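PDB 4MAD: beta-galactosidase from Bacillus circulans, which probably hydrolyses terminal non-reducing beta-D-galactose residues in beta-D-galactosides, as a retaining family 35 glycoside hydrolase built around a beta/alpha barrel. Local coordinates for residues S35-Y40 and T62-V67; C245-H250 and N283-H288. All coordinates share one frame; numbering follows the deposited sequence.

Interaction 1: S35-Y40 and T62-V67; sequences SGAMHY and TVETYV
Tyr40 lays the edge of its ring along the end of strand 62-66. Its CG sits between the backbone N and the carbonyl carbon (chi1 53°), a torsion that brings CE2 to 3.2 Å from Tyr66 O and CD2 to 3.4 Å from Thr65 OG1. The phenol OH comes within 3.4 Å of Val67 CA and is hydrogen-bonded to His72. An alanine at Tyr40 would probably open a gap beside Thr65 and Val67 and leave His72 without its phenol partner. Thr65 suits its place because its hydroxyl, anti to the backbone N, reaches forward along its own chain: OG1 donates to Tyr66 O at 2.8 Å, in the carbonyl plane on a lone pair. The His39 and Tyr66 side chains run side by side but their rings are oblique, planes 49° apart, with His39 CE1 3.6 Å from Tyr66 CD2.

Earlier in the strands, Ser35, Ala37, Thr62 and Glu64 share one face. The Glu64 chain leaves extended and bends at chi2 (-85°), bringing OE1 to 3.2 Å from the small Ala37 CB; this oxygen accepts from Asn283. Ser35 OG, also bonded to Asn283, lies 3.5 Å from Glu64 CB. On the opposite face, that of Gly36 and Val63, Val63 CG2 meets Met38 CB, and Leu52 of helix 48-58 packs against both side chains. Parallel ladder bonds tie the backbones, among them Met38 N to Glu64 O at 3.0 Å. Small and polar side chains within the barrel, and apolar ones toward helix 48-58, mark the first beta-alpha-beta unit of a TIM barrel.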
# COMPACT_ATOMS: atom_id res chain seq x y z
N SER A 35 -21.72 0.22 -3.31
CA SER A 35 -20.57 0.89 -2.76
C SER A 35 -19.34 0.73 -3.61
O SER A 35 -19.14 -0.24 -4.27
CB SER A 35 -20.32 0.41 -1.32
OG SER A 35 -19.13 0.83 -0.78
N GLY A 36 -18.51 1.75 -3.54
CA GLY A 36 -17.28 1.75 -4.26
C GLY A 36 -16.13 1.95 -3.31
O GLY A 36 -16.13 2.79 -2.53
N ALA A 37 -15.13 1.10 -3.43
CA ALA A 37 -13.92 1.29 -2.63
C ALA A 37 -12.99 2.37 -3.18
O ALA A 37 -12.63 2.36 -4.32
CB ALA A 37 -13.19 0.02 -2.50
N MET A 38 -12.67 3.31 -2.32
CA MET A 38 -11.66 4.28 -2.56
C MET A 38 -10.90 4.57 -1.27
O MET A 38 -11.48 4.81 -0.28
CB MET A 38 -12.25 5.57 -3.09
CG MET A 38 -11.27 6.65 -3.26
SD MET A 38 -11.97 8.24 -3.80
CE MET A 38 -10.52 9.24 -3.66
N HIS A 39 -9.60 4.53 -1.33
CA HIS A 39 -8.79 4.73 -0.14
C HIS A 39 -8.22 6.13 -0.07
O HIS A 39 -7.53 6.54 -0.95
CB HIS A 39 -7.63 3.77 -0.19
CG HIS A 39 -8.01 2.34 -0.21
ND1 HIS A 39 -9.27 1.90 0.13
CD2 HIS A 39 -7.32 1.24 -0.57
CE1 HIS A 39 -9.32 0.60 -0.00
NE2 HIS A 39 -8.16 0.18 -0.45
N TYR A 40 -8.48 6.85 1.00
CA TYR A 40 -8.05 8.22 1.04
C TYR A 40 -6.53 8.30 0.84
O TYR A 40 -6.04 9.23 0.32
CB TYR A 40 -8.47 8.94 2.33
CG TYR A 40 -8.06 8.22 3.56
CD1 TYR A 40 -6.97 8.61 4.26
CD2 TYR A 40 -8.76 7.18 4.01
CE1 TYR A 40 -6.55 7.92 5.37
CE2 TYR A 40 -8.38 6.49 5.14
CZ TYR A 40 -7.24 6.85 5.81
OH TYR A 40 -6.84 6.18 6.91
N THR A 62 -22.68 4.77 -1.92
CA THR A 62 -21.81 4.62 -0.80
C THR A 62 -20.35 4.56 -1.28
O THR A 62 -20.11 4.10 -2.34
CB THR A 62 -22.18 3.33 -0.08
OG1 THR A 62 -23.57 3.31 0.19
CG2 THR A 62 -21.41 3.19 1.17
N VAL A 63 -19.43 5.04 -0.45
CA VAL A 63 -18.01 4.87 -0.66
C VAL A 63 -17.46 4.16 0.59
O VAL A 63 -17.94 4.36 1.65
CB VAL A 63 -17.22 6.18 -0.89
CG1 VAL A 63 -17.32 7.11 0.26
CG2 VAL A 63 -15.81 5.90 -1.20
N GLU A 64 -16.48 3.29 0.38
CA GLU A 64 -15.93 2.51 1.42
C GLU A 64 -14.43 2.71 1.43
O GLU A 64 -13.83 2.65 0.41
CB GLU A 64 -16.24 1.04 1.21
CG GLU A 64 -15.59 0.09 2.14
CD GLU A 64 -14.19 -0.29 1.65
OE1 GLU A 64 -14.05 -0.74 0.53
OE2 GLU A 64 -13.27 -0.10 2.43
N THR A 65 -13.87 2.91 2.60
CA THR A 65 -12.45 3.00 2.73
C THR A 65 -11.94 2.24 3.93
O THR A 65 -12.55 2.20 4.92
CB THR A 65 -11.97 4.45 2.86
OG1 THR A 65 -10.55 4.51 2.80
CG2 THR A 65 -12.45 5.03 4.14
N TYR A 66 -10.76 1.66 3.79
CA TYR A 66 -9.99 1.20 4.91
C TYR A 66 -9.39 2.39 5.65
O TYR A 66 -9.40 3.46 5.13
CB TYR A 66 -8.82 0.35 4.45
CG TYR A 66 -9.10 -1.05 4.04
CD1 TYR A 66 -9.68 -1.95 4.88
CD2 TYR A 66 -8.70 -1.50 2.81
CE1 TYR A 66 -9.89 -3.25 4.49
CE2 TYR A 66 -8.91 -2.76 2.43
CZ TYR A 66 -9.51 -3.66 3.26
OH TYR A 66 -9.73 -4.94 2.84
N VAL A 67 -8.91 2.15 6.86
CA VAL A 67 -8.09 3.10 7.61
C VAL A 67 -6.70 2.53 7.82
O VAL A 67 -6.60 1.49 8.33
CB VAL A 67 -8.64 3.37 9.03
CG1 VAL A 67 -7.83 4.37 9.68
CG2 VAL A 67 -10.10 3.80 8.99

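Interaction 2: C245-H250 and N283-H288; sequences CMEFWH and NFYMAH
Asn283 grips two successive carbonyls: its backbone N binds Cys245 O at 2.9 Å, and its side-chain ND2 donates to Met246 O at 2.8 Å, with the acceptor almost in the amide plane. Strand 244-249 turns a corner at Met246, and the carboxamide supplies an N-H for the carbonyl there, a task that suits asparagine. ND2 also donates to Glu64 and OD1 is hydrogen-bonded to Ser35 OG, so the first strands hold the amide too. Parallel pairing continues through Phe248 N to Asn283 O at 3.0 Å and Tyr285 N to Phe248 O, the latter donor standing above the carbonyl plane.

Next come the rings. Phe248, its CG anti to the backbone N (chi1 169°), turns its edge onto the face of Phe284 in a T-shaped pair, with CD2 over the ring centre and planes 74° apart; the His250 ring, obliquely set, completes an aromatic cluster. Away from the phenylalanines, Trp249 CD1 reaches Tyr285 CB at 4.0 Å, and the indole edge points at the tyrosine face in an offset edge-to-face pair.

Glu247, the predicted nucleophile, lies alongside Tyr285, CB to CB 4.0 Å. Its extended chain lets Trp249 NE1 donate to OE1 at 3.0 Å, in the indole plane and on the anti lone pair, while OE2 makes a salt bridge with Arg104. The carboxylate is thus held at both oxygens. After Tyr285, whose hydroxyl bonds to Tyr313, a cis peptide leads into Met286, and the Met286 sulfur lies over the tyrosine ring centre.

Helix 265-276 covers the phenylalanine side, Val268 and Thr271 meeting Phe248 and Leu272 meeting Phe284, while strands 218-223 and 34-38 flank the pair in the barrel.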
# COMPACT_ATOMS: atom_id res chain seq x y z
N CYS A 245 -21.66 -8.57 -1.10
CA CYS A 245 -20.30 -8.81 -1.49
C CYS A 245 -19.50 -7.60 -1.08
O CYS A 245 -19.57 -6.61 -1.68
CB CYS A 245 -20.21 -8.95 -2.99
SG CYS A 245 -18.54 -9.17 -3.59
N MET A 246 -18.80 -7.69 0.02
CA MET A 246 -18.03 -6.57 0.52
C MET A 246 -16.77 -6.15 -0.27
O MET A 246 -16.39 -5.04 -0.19
CB MET A 246 -17.77 -6.75 1.99
CG MET A 246 -17.16 -5.63 2.61
SD MET A 246 -18.03 -4.09 2.67
CE MET A 246 -19.62 -4.58 3.14
N GLU A 247 -16.18 -7.08 -0.99
CA GLU A 247 -15.18 -6.82 -1.99
C GLU A 247 -15.50 -7.64 -3.25
O GLU A 247 -15.35 -8.79 -3.27
CB GLU A 247 -13.77 -7.14 -1.48
CG GLU A 247 -13.41 -6.54 -0.15
CD GLU A 247 -12.05 -6.99 0.37
OE1 GLU A 247 -11.35 -7.69 -0.36
OE2 GLU A 247 -11.76 -6.67 1.52
N PHE A 248 -15.97 -6.98 -4.28
CA PHE A 248 -16.12 -7.58 -5.59
C PHE A 248 -14.86 -7.19 -6.35
O PHE A 248 -14.72 -6.07 -6.77
CB PHE A 248 -17.40 -7.08 -6.27
CG PHE A 248 -17.53 -7.42 -7.74
CD1 PHE A 248 -17.11 -8.61 -8.25
CD2 PHE A 248 -18.14 -6.55 -8.61
CE1 PHE A 248 -17.28 -8.86 -9.60
CE2 PHE A 248 -18.26 -6.83 -9.90
CZ PHE A 248 -17.85 -7.99 -10.38
N TRP A 249 -13.98 -8.15 -6.51
CA TRP A 249 -12.69 -7.93 -7.11
C TRP A 249 -12.89 -7.90 -8.62
O TRP A 249 -12.71 -8.87 -9.29
CB TRP A 249 -11.66 -9.02 -6.71
CG TRP A 249 -11.52 -9.18 -5.25
CD1 TRP A 249 -11.44 -8.21 -4.38
CD2 TRP A 249 -11.43 -10.40 -4.52
NE1 TRP A 249 -11.32 -8.71 -3.13
CE2 TRP A 249 -11.33 -10.07 -3.19
CE3 TRP A 249 -11.45 -11.74 -4.87
CZ2 TRP A 249 -11.24 -11.01 -2.21
CZ3 TRP A 249 -11.38 -12.66 -3.89
CH2 TRP A 249 -11.26 -12.30 -2.59
N HIS A 250 -13.30 -6.77 -9.13
CA HIS A 250 -13.62 -6.67 -10.55
C HIS A 250 -12.40 -6.40 -11.40
O HIS A 250 -12.45 -6.36 -12.58
CB HIS A 250 -14.66 -5.58 -10.80
CG HIS A 250 -14.12 -4.22 -10.69
ND1 HIS A 250 -13.80 -3.63 -9.49
CD2 HIS A 250 -13.77 -3.33 -11.63
CE1 HIS A 250 -13.31 -2.44 -9.70
NE2 HIS A 250 -13.29 -2.22 -10.98
N ASN A 283 -19.85 -3.98 -2.96
CA ASN A 283 -18.79 -3.00 -2.86
C ASN A 283 -17.71 -3.30 -3.88
O ASN A 283 -17.09 -4.28 -3.80
CB ASN A 283 -18.20 -2.99 -1.47
CG ASN A 283 -17.15 -1.93 -1.27
OD1 ASN A 283 -17.29 -0.81 -1.72
ND2 ASN A 283 -16.10 -2.29 -0.56
N PHE A 284 -17.53 -2.43 -4.85
CA PHE A 284 -16.58 -2.64 -5.88
C PHE A 284 -15.14 -2.43 -5.30
O PHE A 284 -14.88 -1.40 -4.78
CB PHE A 284 -16.83 -1.69 -7.05
CG PHE A 284 -17.74 -2.23 -8.09
CD1 PHE A 284 -17.27 -2.53 -9.30
CD2 PHE A 284 -19.05 -2.41 -7.84
CE1 PHE A 284 -18.10 -3.05 -10.23
CE2 PHE A 284 -19.86 -2.90 -8.79
CZ PHE A 284 -19.39 -3.21 -9.97
N TYR A 285 -14.28 -3.42 -5.46
CA TYR A 285 -12.90 -3.32 -5.09
C TYR A 285 -11.98 -3.48 -6.32
O TYR A 285 -11.89 -4.55 -6.83
CB TYR A 285 -12.58 -4.38 -4.07
CG TYR A 285 -11.31 -4.10 -3.32
CD1 TYR A 285 -11.31 -3.59 -2.05
CD2 TYR A 285 -10.09 -4.27 -3.94
CE1 TYR A 285 -10.14 -3.32 -1.40
CE2 TYR A 285 -8.94 -3.97 -3.30
CZ TYR A 285 -8.96 -3.51 -2.03
OH TYR A 285 -7.78 -3.23 -1.43
N MET A 286 -11.31 -2.43 -6.78
CA MET A 286 -11.40 -1.06 -6.29
C MET A 286 -12.22 -0.21 -7.28
O MET A 286 -12.15 -0.42 -8.44
CB MET A 286 -10.03 -0.44 -6.22
CG MET A 286 -9.11 -1.00 -5.24
SD MET A 286 -9.49 -0.71 -3.60
CE MET A 286 -9.33 1.02 -3.55
N ALA A 287 -13.04 0.69 -6.78
CA ALA A 287 -13.70 1.60 -7.69
C ALA A 287 -12.75 2.62 -8.27
O ALA A 287 -12.70 2.80 -9.40
CB ALA A 287 -14.84 2.31 -7.04
N HIS A 288 -12.06 3.29 -7.38
CA HIS A 288 -10.86 4.02 -7.67
C HIS A 288 -9.68 3.50 -6.82
O HIS A 288 -9.75 3.50 -5.66
CB HIS A 288 -11.08 5.49 -7.40
CG HIS A 288 -9.86 6.32 -7.64
ND1 HIS A 288 -9.30 6.45 -8.88
CD2 HIS A 288 -9.05 6.98 -6.78
CE1 HIS A 288 -8.22 7.18 -8.78
NE2 HIS A 288 -8.07 7.55 -7.53

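Overall arrangement
Interaction 1 comes first along the chain and joins strands 34-38 and 62-66, the first two of the eight-stranded parallel barrel; interaction 2 joins the last two, 244-249 and 281-284. Their centres are about 9 Å apart, because strand 281-284 lies next to strand 34-38 and closes the barrel. Ser35 O to Phe284 N, at 2.8 Å, probably forms one of the hydrogen bonds across that seam. The two contacts also converge on the predicted catalytic centre: Tyr66 OH, hydrogen-bonded to Asn170, lies 3.0 Å from Glu247 OE2. Glu247 on the seventh strand and Glu171 after the fourth fit the catalytic pairing of clan GH-A glycosidases.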